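Local atomic coordinates of hypothetical protein (Geobacillus stearothermophilus, PDB entry 1SFS), a protein that is of unknown function but has a glycoside hydrolase-like domain of the Rv2525c-like family and is possibly a bacterial lysozyme acting on cell-wall glycan. Residues I29-V38 and L50-Y59; V182-T193 and A210-A221. All blocks are in the same frame, centred on the assembly; numbering follows the deposited sequence. Where two conformers were deposited one is given.

In the fold
Contacts 1 and 2 lie in one mixed sheet, their centres about 13 Å apart, and follow each other in series along the chain. Contact 1 pairs the first two strands, 29-33 and 55-59; contact 2 pairs strands 182-185 and 211-218. The last strand, 227-231, runs antiparallel to 211-218 and also bonds to 29-33, through I29 with A231 and G31 with N229, so it sits between the two contacts and closes the sheet, consistent with a barrel of the glycoside hydrolase-like type. Side chains span this closure directly: W30 NE1 lies 2.9 Å from Y217 OH and D33 OD2 lies 2.9 Å from Q216 NE2, both probable hydrogen bonds.

Contact 1 of 2, residues I29-V38 and L50-Y59; sequences IWGVDSAQVV and LGYPKFWGRY
W56 is clasped between V32 and V38 where the parallel strands 29-33 and 55-59 of a beta-alpha-beta crossover, linked by helix 40-49, run 4.3 Å apart at closest approach of their axes. V32 CG2 stands 3.5 Å from the centroid of the six-membered ring of W56. From the opposite face V38 CG2 comes within 3.4 Å of the centroid of the five-membered ring, and both methyls lie close to the ring normal, as CH-pi contacts require. At the ring's edge W56 NE1 donates in plane to S34 OG at 2.9 Å (160° at the hydrogen), which fixes the rotation of the indole. A leucine here would probably leave S34 OG without its indole donor and open a gap between the two valine methyls.

Further out, S34 OG lies between its own backbone N and carbonyl carbon (chi1 62°), from where it donates to Q36 O at 2.8 Å and holds the turn after the strand. R58 bends twice along its chain and gives NH1 to S34 O at 3.1 Å, while Q36 O lies over one guanidinium face; E74 provides a salt bridge to its NE. The backbone ladder alternates V32 N to F55 O, G57 N to V32 O and S34 N to G57 O. Glycines permit the closeness: a CB on G57 would collide with D33 CB, and G31 CA lies over one face of the F55 ring, 3.8 Å from its centroid. At the far end a water accepts from W30 N and, at 2.9 Å, from K54 NZ.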
loop_
_atom_site.group_PDB
_atom_site.type_symbol
_atom_site.label_atom_id
_atom_site.label_comp_id
_atom_site.label_asym_id
_atom_site.label_seq_id
_atom_site.Cartn_x
_atom_site.Cartn_y
_atom_site.Cartn_z
ATOM N N ILE A 29 6.751 -10.217 8.573
ATOM C CA ILE A 29 7.715 -10.189 7.449
ATOM C C ILE A 29 8.093 -8.746 7.283
ATOM O O ILE A 29 7.238 -7.879 7.313
ATOM C CB ILE A 29 6.904 -10.706 6.214
ATOM C CG1 ILE A 29 6.390 -12.109 6.467
ATOM C CG2 ILE A 29 7.714 -10.605 4.971
ATOM C CD1 ILE A 29 7.397 -13.151 6.254
ATOM N N TRP A 30 9.340 -8.425 7.044
ATOM C CA TRP A 30 9.827 -7.043 7.010
ATOM C C TRP A 30 10.013 -6.563 5.599
ATOM O O TRP A 30 10.474 -7.321 4.723
ATOM C CB TRP A 30 11.148 -6.986 7.784
ATOM C CG TRP A 30 11.724 -5.605 7.995
ATOM C CD1 TRP A 30 11.431 -4.719 8.995
ATOM C CD2 TRP A 30 12.716 -4.991 7.188
ATOM N NE1 TRP A 30 12.165 -3.588 8.852
ATOM C CE2 TRP A 30 12.970 -3.715 7.762
ATOM C CE3 TRP A 30 13.418 -5.400 6.039
ATOM C CZ2 TRP A 30 13.898 -2.871 7.202
ATOM C CZ3 TRP A 30 14.344 -4.538 5.491
ATOM C CH2 TRP A 30 14.573 -3.305 6.078
ATOM N N GLY A 31 9.699 -5.299 5.383
ATOM C CA GLY A 31 9.907 -4.670 4.088
ATOM C C GLY A 31 9.964 -3.175 4.204
ATOM O O GLY A 31 10.027 -2.632 5.297
ATOM N N VAL A 32 10.005 -2.530 3.030
ATOM C CA VAL A 32 10.197 -1.094 2.984
ATOM C C VAL A 32 9.274 -0.493 1.928
ATOM O O VAL A 32 8.566 -1.222 1.233
ATOM C CB VAL A 32 11.686 -0.716 2.672
ATOM C CG1 VAL A 32 12.587 -1.242 3.783
ATOM C CG2 VAL A 32 12.114 -1.197 1.305
ATOM N N ASP A 33 9.261 0.815 1.805
ATOM C CA ASP A 33 8.618 1.482 0.686
ATOM C C ASP A 33 9.431 2.761 0.394
ATOM O O ASP A 33 10.126 3.279 1.274
ATOM C CB ASP A 33 7.131 1.777 0.949
ATOM C CG ASP A 33 6.887 2.714 2.077
ATOM O OD1 ASP A 33 7.057 3.956 1.832
ATOM O OD2 ASP A 33 6.552 2.267 3.192
ATOM N N SER A 34 9.306 3.256 -0.831
ATOM C CA SER A 34 9.991 4.481 -1.194
ATOM C C SER A 34 9.267 5.218 -2.302
ATOM O O SER A 34 8.724 4.634 -3.233
ATOM C CB SER A 34 11.425 4.190 -1.624
ATOM O OG SER A 34 11.518 3.367 -2.766
ATOM N N ALA A 35 9.359 6.547 -2.225
ATOM C CA ALA A 35 8.899 7.412 -3.285
ATOM C C ALA A 35 9.715 7.254 -4.566
ATOM O O ALA A 35 9.205 7.352 -5.657
ATOM C CB ALA A 35 8.954 8.845 -2.824
ATOM N N GLN A 36 11.016 7.008 -4.404
ATOM C CA GLN A 36 11.917 6.933 -5.559
ATOM C C GLN A 36 12.076 5.487 -6.030
ATOM O O GLN A 36 11.818 4.504 -5.346
ATOM C CB GLN A 36 13.216 7.691 -5.263
ATOM C CG GLN A 36 14.082 6.887 -4.379
ATOM C CD GLN A 36 15.253 7.758 -3.884
ATOM O OE1 GLN A 36 15.150 8.599 -3.019
ATOM N NE2 GLN A 36 16.455 7.507 -4.405
ATOM N N VAL A 37 12.539 5.389 -7.285
ATOM C CA VAL A 37 12.849 4.138 -7.952
ATOM C C VAL A 37 13.858 3.300 -7.167
ATOM O O VAL A 37 14.874 3.837 -6.656
ATOM C CB VAL A 37 13.406 4.431 -9.359
ATOM C CG1 VAL A 37 14.042 3.234 -10.059
ATOM C CG2 VAL A 37 12.317 5.065 -10.190
ATOM N N VAL A 38 13.615 2.003 -7.176
ATOM C CA VAL A 38 14.579 1.065 -6.609
ATOM C C VAL A 38 15.664 0.833 -7.640
ATOM O O VAL A 38 15.525 -0.021 -8.497
ATOM C CB VAL A 38 13.924 -0.242 -6.217
ATOM C CG1 VAL A 38 14.926 -1.104 -5.448
ATOM C CG2 VAL A 38 12.701 -0.029 -5.351
ATOM N N LEU A 50 19.959 -1.712 6.611
ATOM C CA LEU A 50 18.712 -1.943 7.360
ATOM C C LEU A 50 18.371 -3.410 7.418
ATOM O O LEU A 50 18.013 -3.899 8.521
ATOM C CB LEU A 50 17.549 -1.170 6.725
ATOM C CG LEU A 50 17.565 0.336 6.944
ATOM C CD1 LEU A 50 16.504 0.982 6.050
ATOM C CD2 LEU A 50 17.368 0.761 8.411
ATOM N N GLY A 51 18.387 -4.114 6.327
ATOM C CA GLY A 51 17.995 -5.472 6.306
ATOM C C GLY A 51 17.520 -5.894 4.919
ATOM O O GLY A 51 17.527 -5.133 3.975
ATOM N N TYR A 52 17.104 -7.143 4.803
ATOM C CA TYR A 52 16.724 -7.671 3.507
ATOM C C TYR A 52 15.209 -7.536 3.340
ATOM O O TYR A 52 14.461 -8.239 4.005
ATOM C CB TYR A 52 17.144 -9.171 3.372
ATOM C CG TYR A 52 17.307 -9.462 1.926
ATOM C CD1 TYR A 52 18.587 -9.606 1.371
ATOM C CD2 TYR A 52 16.240 -9.575 1.067
ATOM C CE1 TYR A 52 18.739 -9.869 0.017
ATOM C CE2 TYR A 52 16.381 -9.791 -0.309
ATOM C CZ TYR A 52 17.625 -9.934 -0.818
ATOM O OH TYR A 52 17.828 -10.151 -2.158
ATOM N N PRO A 53 14.731 -6.632 2.489
ATOM C CA PRO A 53 13.276 -6.441 2.420
ATOM C C PRO A 53 12.639 -7.593 1.695
ATOM O O PRO A 53 13.134 -8.020 0.639
ATOM C CB PRO A 53 13.168 -5.122 1.686
ATOM C CG PRO A 53 14.352 -5.153 0.743
ATOM C CD PRO A 53 15.460 -5.799 1.534
ATOM N N LYS A 54 11.496 -8.070 2.165
ATOM C CA LYS A 54 10.753 -9.103 1.466
ATOM C C LYS A 54 9.757 -8.496 0.477
ATOM O O LYS A 54 9.302 -9.192 -0.450
ATOM C CB LYS A 54 10.069 -10.055 2.426
ATOM C CG LYS A 54 10.993 -10.676 3.429
ATOM C CD LYS A 54 12.384 -11.086 2.988
ATOM C CE LYS A 54 13.324 -11.636 4.071
ATOM N NZ LYS A 54 13.675 -10.624 5.192
ATOM N N PHE A 55 9.448 -7.228 0.646
ATOM C CA PHE A 55 8.543 -6.501 -0.205
ATOM C C PHE A 55 8.974 -5.048 -0.209
ATOM O O PHE A 55 9.647 -4.596 0.727
ATOM C CB PHE A 55 7.073 -6.670 0.189
ATOM C CG PHE A 55 6.763 -6.189 1.606
ATOM C CD1 PHE A 55 6.333 -4.885 1.811
ATOM C CD2 PHE A 55 6.941 -7.012 2.690
ATOM C CE1 PHE A 55 6.076 -4.448 3.104
ATOM C CE2 PHE A 55 6.669 -6.561 3.999
ATOM C CZ PHE A 55 6.226 -5.287 4.192
ATOM N N TRP A 56 8.571 -4.349 -1.267
ATOM C CA TRP A 56 8.992 -2.954 -1.459
ATOM C C TRP A 56 7.812 -2.196 -2.028
ATOM O O TRP A 56 7.386 -2.454 -3.167
ATOM C CB TRP A 56 10.225 -2.893 -2.341
ATOM C CG TRP A 56 10.998 -1.592 -2.232
ATOM C CD1 TRP A 56 10.523 -0.323 -2.340
ATOM C CD2 TRP A 56 12.408 -1.467 -1.993
ATOM N NE1 TRP A 56 11.536 0.577 -2.153
ATOM C CE2 TRP A 56 12.688 -0.092 -1.954
ATOM C CE3 TRP A 56 13.434 -2.376 -1.778
ATOM C CZ2 TRP A 56 13.988 0.375 -1.733
ATOM C CZ3 TRP A 56 14.718 -1.907 -1.563
ATOM C CH2 TRP A 56 14.974 -0.543 -1.545
ATOM N N GLY A 57 7.252 -1.268 -1.271
ATOM C CA GLY A 57 6.151 -0.434 -1.714
ATOM C C GLY A 57 6.643 0.619 -2.714
ATOM O O GLY A 57 7.608 1.321 -2.452
ATOM N N ARG A 58 5.956 0.684 -3.833
ATOM C CA ARG A 58 6.306 1.570 -4.923
ATOM C C ARG A 58 5.056 2.068 -5.605
ATOM O O ARG A 58 3.996 1.449 -5.563
ATOM C CB ARG A 58 7.179 0.834 -5.946
ATOM C CG ARG A 58 8.590 0.553 -5.456
ATOM C CD ARG A 58 9.435 1.841 -5.297
ATOM N NE ARG A 58 9.615 2.432 -6.618
ATOM C CZ ARG A 58 9.067 3.528 -7.076
ATOM N NH1 ARG A 58 8.377 4.364 -6.275
ATOM N NH2 ARG A 58 9.214 3.818 -8.352
ATOM N N TYR A 59 5.185 3.209 -6.276
ATOM C CA TYR A 59 4.041 3.932 -6.837
ATOM C C TYR A 59 3.796 3.581 -8.272
ATOM O O TYR A 59 4.697 3.499 -9.112
ATOM C CB TYR A 59 4.259 5.461 -6.637
ATOM C CG TYR A 59 4.274 5.763 -5.190
ATOM C CD1 TYR A 59 5.436 5.666 -4.428
ATOM C CD2 TYR A 59 3.097 6.031 -4.491
ATOM C CE1 TYR A 59 5.432 5.891 -3.068
ATOM C CE2 TYR A 59 3.071 6.274 -3.150
ATOM C CZ TYR A 59 4.231 6.211 -2.417
ATOM O OH TYR A 59 4.258 6.404 -1.066
HETATM O O HOH W 1 11.367 -10.578 7.005
HETATM O O HOH W 2 6.596 5.931 0.088
#

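Contact 2 of 2, residues V182-T193 and A210-A221; sequences VIWSAAPRPGTT and ANVWVWQYGRDA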
loop_
_atom_site.group_PDB
_atom_site.type_symbol
_atom_site.label_atom_id
_atom_site.label_comp_id
_atom_site.label_asym_id
_atom_site.label_seq_id
_atom_site.Cartn_x
_atom_site.Cartn_y
_atom_site.Cartn_z
ATOM N N VAL A 182 -7.778 -5.230 1.743
ATOM C CA VAL A 182 -6.648 -5.404 2.635
ATOM C C VAL A 182 -6.142 -4.038 3.045
ATOM O O VAL A 182 -5.949 -3.179 2.183
ATOM C CB VAL A 182 -5.548 -6.249 1.978
ATOM C CG1 VAL A 182 -4.327 -6.345 2.852
ATOM C CG2 VAL A 182 -6.084 -7.619 1.624
ATOM N N ILE A 183 -5.948 -3.837 4.346
ATOM C CA ILE A 183 -5.468 -2.576 4.867
ATOM C C ILE A 183 -3.968 -2.648 5.183
ATOM O O ILE A 183 -3.490 -3.596 5.794
ATOM C CB ILE A 183 -6.277 -2.138 6.112
ATOM C CG1 ILE A 183 -7.738 -1.864 5.724
ATOM C CG2 ILE A 183 -5.664 -0.928 6.793
ATOM C CD1 ILE A 183 -8.638 -1.532 6.894
ATOM N N TRP A 184 -3.295 -1.595 4.745
ATOM C CA TRP A 184 -1.941 -1.238 5.122
ATOM C C TRP A 184 -2.077 -0.052 6.070
ATOM O O TRP A 184 -2.430 1.045 5.646
ATOM C CB TRP A 184 -1.141 -0.897 3.859
ATOM C CG TRP A 184 0.286 -0.486 4.056
ATOM C CD1 TRP A 184 1.029 -0.392 5.191
ATOM C CD2 TRP A 184 1.129 -0.094 2.980
ATOM N NE1 TRP A 184 2.306 0.018 4.885
ATOM C CE2 TRP A 184 2.396 0.220 3.550
ATOM C CE3 TRP A 184 0.934 0.014 1.612
ATOM C CZ2 TRP A 184 3.471 0.648 2.767
ATOM C CZ3 TRP A 184 1.992 0.444 0.858
ATOM C CH2 TRP A 184 3.235 0.751 1.440
ATOM N N SER A 185 -1.857 -0.300 7.361
ATOM C CA SER A 185 -2.071 0.712 8.370
ATOM C C SER A 185 -0.831 1.543 8.602
ATOM O O SER A 185 0.270 0.995 8.763
ATOM C CB SER A 185 -2.463 0.015 9.679
ATOM O OG SER A 185 -2.634 1.004 10.667
ATOM N N ALA A 186 -1.009 2.856 8.678
ATOM C CA ALA A 186 0.031 3.819 8.950
ATOM C C ALA A 186 0.120 4.246 10.399
ATOM O O ALA A 186 0.705 5.279 10.694
ATOM C CB ALA A 186 -0.164 5.044 8.048
ATOM N N ALA A 187 -0.391 3.443 11.327
ATOM C CA ALA A 187 -0.327 3.762 12.752
ATOM C C ALA A 187 -0.268 2.486 13.562
ATOM O O ALA A 187 -0.828 1.463 13.117
ATOM C CB ALA A 187 -1.611 4.515 13.164
ATOM N N PRO A 188 0.293 2.519 14.752
ATOM C CA PRO A 188 1.120 3.623 15.273
ATOM C C PRO A 188 2.458 3.635 14.567
ATOM O O PRO A 188 2.780 2.740 13.765
ATOM C CB PRO A 188 1.260 3.265 16.772
ATOM C CG PRO A 188 1.243 1.780 16.744
ATOM C CD PRO A 188 0.261 1.366 15.677
ATOM N N ARG A 189 3.269 4.629 14.856
ATOM C CA ARG A 189 4.508 4.854 14.149
ATOM C C ARG A 189 5.656 5.049 15.121
ATOM O O ARG A 189 6.127 6.178 15.383
ATOM C CB ARG A 189 4.322 6.102 13.273
ATOM C CG ARG A 189 5.384 6.336 12.250
ATOM C CD ARG A 189 5.143 7.582 11.368
ATOM N NE ARG A 189 3.880 7.417 10.709
ATOM C CZ ARG A 189 2.939 8.302 10.479
ATOM N NH1 ARG A 189 3.089 9.578 10.797
ATOM N NH2 ARG A 189 1.834 7.858 9.880
ATOM N N PRO A 190 6.113 3.978 15.768
ATOM C CA PRO A 190 7.196 4.095 16.759
ATOM C C PRO A 190 8.511 4.542 16.141
ATOM O O PRO A 190 9.304 5.119 16.878
ATOM C CB PRO A 190 7.304 2.679 17.319
ATOM C CG PRO A 190 6.757 1.761 16.236
ATOM C CD PRO A 190 5.621 2.602 15.674
ATOM N N GLY A 191 8.736 4.348 14.854
ATOM C CA GLY A 191 9.932 4.835 14.189
ATOM C C GLY A 191 10.648 3.754 13.429
ATOM O O GLY A 191 10.514 2.545 13.697
ATOM N N THR A 192 11.427 4.124 12.448
ATOM C CA THR A 192 12.157 3.181 11.641
ATOM C C THR A 192 13.186 2.416 12.491
ATOM O O THR A 192 13.742 2.946 13.439
ATOM C CB THR A 192 12.835 3.818 10.426
ATOM O OG1 THR A 192 13.757 4.814 10.882
ATOM C CG2 THR A 192 11.826 4.436 9.476
ATOM N N THR A 193 13.444 1.174 12.092
ATOM C CA THR A 193 14.478 0.343 12.668
ATOM C C THR A 193 15.091 -0.508 11.573
ATOM O O THR A 193 14.513 -0.739 10.497
ATOM C CB THR A 193 13.975 -0.658 13.745
ATOM O OG1 THR A 193 13.199 -1.676 13.137
ATOM C CG2 THR A 193 13.124 -0.026 14.838
ATOM N N ALA A 210 -11.647 -6.320 9.407
ATOM C CA ALA A 210 -10.661 -5.926 8.426
ATOM C C ALA A 210 -9.543 -6.954 8.343
ATOM O O ALA A 210 -9.276 -7.694 9.252
ATOM C CB ALA A 210 -10.070 -4.606 8.782
ATOM N N ASN A 211 -8.864 -6.908 7.189
ATOM C CA ASN A 211 -7.648 -7.664 6.934
ATOM C C ASN A 211 -6.467 -6.687 7.022
ATOM O O ASN A 211 -6.069 -6.114 6.006
ATOM C CB ASN A 211 -7.694 -8.305 5.558
ATOM C CG ASN A 211 -8.847 -9.221 5.350
ATOM O OD1 ASN A 211 -9.037 -10.135 6.120
ATOM N ND2 ASN A 211 -9.666 -8.934 4.334
ATOM N N VAL A 212 -5.939 -6.461 8.201
ATOM C CA VAL A 212 -4.857 -5.487 8.393
ATOM C C VAL A 212 -3.540 -6.243 8.283
ATOM O O VAL A 212 -3.015 -6.797 9.255
ATOM C CB VAL A 212 -4.978 -4.690 9.696
ATOM C CG1 VAL A 212 -3.887 -3.660 9.735
ATOM C CG2 VAL A 212 -6.341 -4.082 9.842
ATOM N N TRP A 213 -3.032 -6.338 7.063
ATOM C CA TRP A 213 -1.930 -7.203 6.714
ATOM C C TRP A 213 -0.625 -6.505 6.476
ATOM O O TRP A 213 0.371 -7.164 6.216
ATOM C CB TRP A 213 -2.266 -8.069 5.492
ATOM C CG TRP A 213 -3.338 -9.089 5.734
ATOM C CD1 TRP A 213 -3.991 -9.388 6.882
ATOM C CD2 TRP A 213 -3.853 -9.945 4.691
ATOM N NE1 TRP A 213 -4.903 -10.422 6.619
ATOM C CE2 TRP A 213 -4.833 -10.758 5.296
ATOM C CE3 TRP A 213 -3.559 -10.069 3.325
ATOM C CZ2 TRP A 213 -5.537 -11.700 4.561
ATOM C CZ3 TRP A 213 -4.263 -11.018 2.591
ATOM C CH2 TRP A 213 -5.200 -11.773 3.237
ATOM N N VAL A 214 -0.586 -5.191 6.522
ATOM C CA VAL A 214 0.640 -4.419 6.385
ATOM C C VAL A 214 0.627 -3.322 7.425
ATOM O O VAL A 214 -0.435 -2.768 7.715
ATOM C CB VAL A 214 0.855 -3.821 4.975
ATOM C CG1 VAL A 214 2.341 -3.683 4.683
ATOM C CG2 VAL A 214 0.126 -4.601 3.891
ATOM N N TRP A 215 1.794 -2.943 7.935
ATOM C CA TRP A 215 1.932 -1.930 8.951
ATOM C C TRP A 215 3.171 -1.083 8.636
ATOM O O TRP A 215 4.300 -1.617 8.678
ATOM C CB TRP A 215 2.097 -2.584 10.323
ATOM C CG TRP A 215 2.290 -1.625 11.439
ATOM C CD1 TRP A 215 1.837 -0.356 11.572
ATOM C CD2 TRP A 215 3.030 -1.872 12.643
ATOM N NE1 TRP A 215 2.238 0.185 12.752
ATOM C CE2 TRP A 215 2.986 -0.730 13.431
ATOM C CE3 TRP A 215 3.754 -2.980 13.101
ATOM C CZ2 TRP A 215 3.625 -0.646 14.671
ATOM C CZ3 TRP A 215 4.397 -2.908 14.326
ATOM C CH2 TRP A 215 4.322 -1.753 15.086
ATOM N N GLN A 216 3.003 0.187 8.368
ATOM C CA GLN A 216 4.123 1.127 8.226
ATOM C C GLN A 216 4.456 1.611 9.644
ATOM O O GLN A 216 3.762 2.472 10.179
ATOM C CB GLN A 216 3.794 2.248 7.292
ATOM C CG GLN A 216 5.031 3.047 6.894
ATOM C CD GLN A 216 4.621 4.195 6.033
ATOM O OE1 GLN A 216 3.908 5.084 6.538
ATOM N NE2 GLN A 216 5.007 4.174 4.774
ATOM N N TYR A 217 5.493 1.039 10.242
ATOM C CA TYR A 217 5.813 1.375 11.611
ATOM C C TYR A 217 6.811 2.510 11.763
ATOM O O TYR A 217 7.007 3.016 12.872
ATOM C CB TYR A 217 6.278 0.126 12.371
ATOM C CG TYR A 217 7.625 -0.377 11.999
ATOM C CD1 TYR A 217 8.755 0.061 12.648
ATOM C CD2 TYR A 217 7.829 -1.370 11.054
ATOM C CE1 TYR A 217 10.015 -0.414 12.329
ATOM C CE2 TYR A 217 9.067 -1.857 10.718
ATOM C CZ TYR A 217 10.187 -1.384 11.371
ATOM O OH TYR A 217 11.416 -1.876 11.039
ATOM N N GLY A 218 7.425 2.934 10.653
ATOM C CA GLY A 218 8.306 4.060 10.696
ATOM C C GLY A 218 8.431 4.723 9.344
ATOM O O GLY A 218 8.340 4.048 8.307
ATOM N N ARG A 219 8.657 6.030 9.332
ATOM C CA ARG A 219 8.889 6.784 8.114
ATOM C C ARG A 219 10.279 7.393 8.149
ATOM O O ARG A 219 10.775 7.796 9.223
ATOM C CB ARG A 219 7.828 7.894 7.911
ATOM C CG ARG A 219 6.459 7.359 7.597
ATOM C CD ARG A 219 5.484 8.525 7.427
ATOM N NE ARG A 219 4.178 8.048 7.040
ATOM C CZ ARG A 219 3.120 8.873 6.978
ATOM N NH1 ARG A 219 3.123 10.167 7.262
ATOM N NH2 ARG A 219 1.987 8.315 6.597
ATOM N N ASP A 220 10.883 7.466 6.971
ATOM C CA ASP A 220 12.068 8.217 6.597
ATOM C C ASP A 220 13.265 7.850 7.465
ATOM O O ASP A 220 13.754 8.577 8.370
ATOM C CB ASP A 220 11.780 9.715 6.682
ATOM C CG ASP A 220 10.745 10.219 5.697
ATOM O OD1 ASP A 220 10.509 9.620 4.632
ATOM O OD2 ASP A 220 10.123 11.258 6.035
ATOM N N ALA A 221 13.790 6.654 7.225
ATOM C CA ALA A 221 14.869 6.038 7.966
ATOM C C ALA A 221 16.180 6.784 7.980
ATOM O O ALA A 221 17.020 6.461 8.825
ATOM C CB ALA A 221 15.137 4.642 7.407
HETATM O O HOH W 3 3.501 5.165 9.207
HETATM O O HOH W 4 11.643 7.001 12.165
HETATM O O HOH W 5 13.441 7.662 10.838
#
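W184 CG (chi1 179°) and, less exactly, V214 CG1 both lie anti to their own backbone N, and V214 CG1 comes over one face of the indole of W184, 3.7 Å from the centroid of its five-membered ring. W215 likewise extends its CG (chi1 178°) on the other side of the sheet, and its NE1 reaches P188 O at 2.8 Å, in the carbonyl plane. These are parallel strands interrupted by a beta bulge, whose evidence is I183 O: it accepts from W213 N at 3.1 Å and, weakly, from V214 N at 3.4 Å, shifting the register by one residue.

Beyond strand 182-185 the loop closes back on its partner. The guanidinium groups of R189 and R219 stack with centres 3.5 Å apart and planes 11° from parallel. Their like charges are probably eased by the acceptors around them: R219 NE donates almost straight to Q216 OE1 at 3.0 Å, in the guanidinium plane, R189 NE donates to a water that lies within bonding distance of Q216 O and OE1, and Y155 bonds both R219 NH2 and Q216 OE1. Then G191 N binds Y217 O at 2.9 Å, in the carbonyl plane. Y217 and G218 form a classic bulge facing T228 of strand 227-231, and a CB on G218 would strike T192 N. T192 CG2 packs 3.4 Å from G218 C.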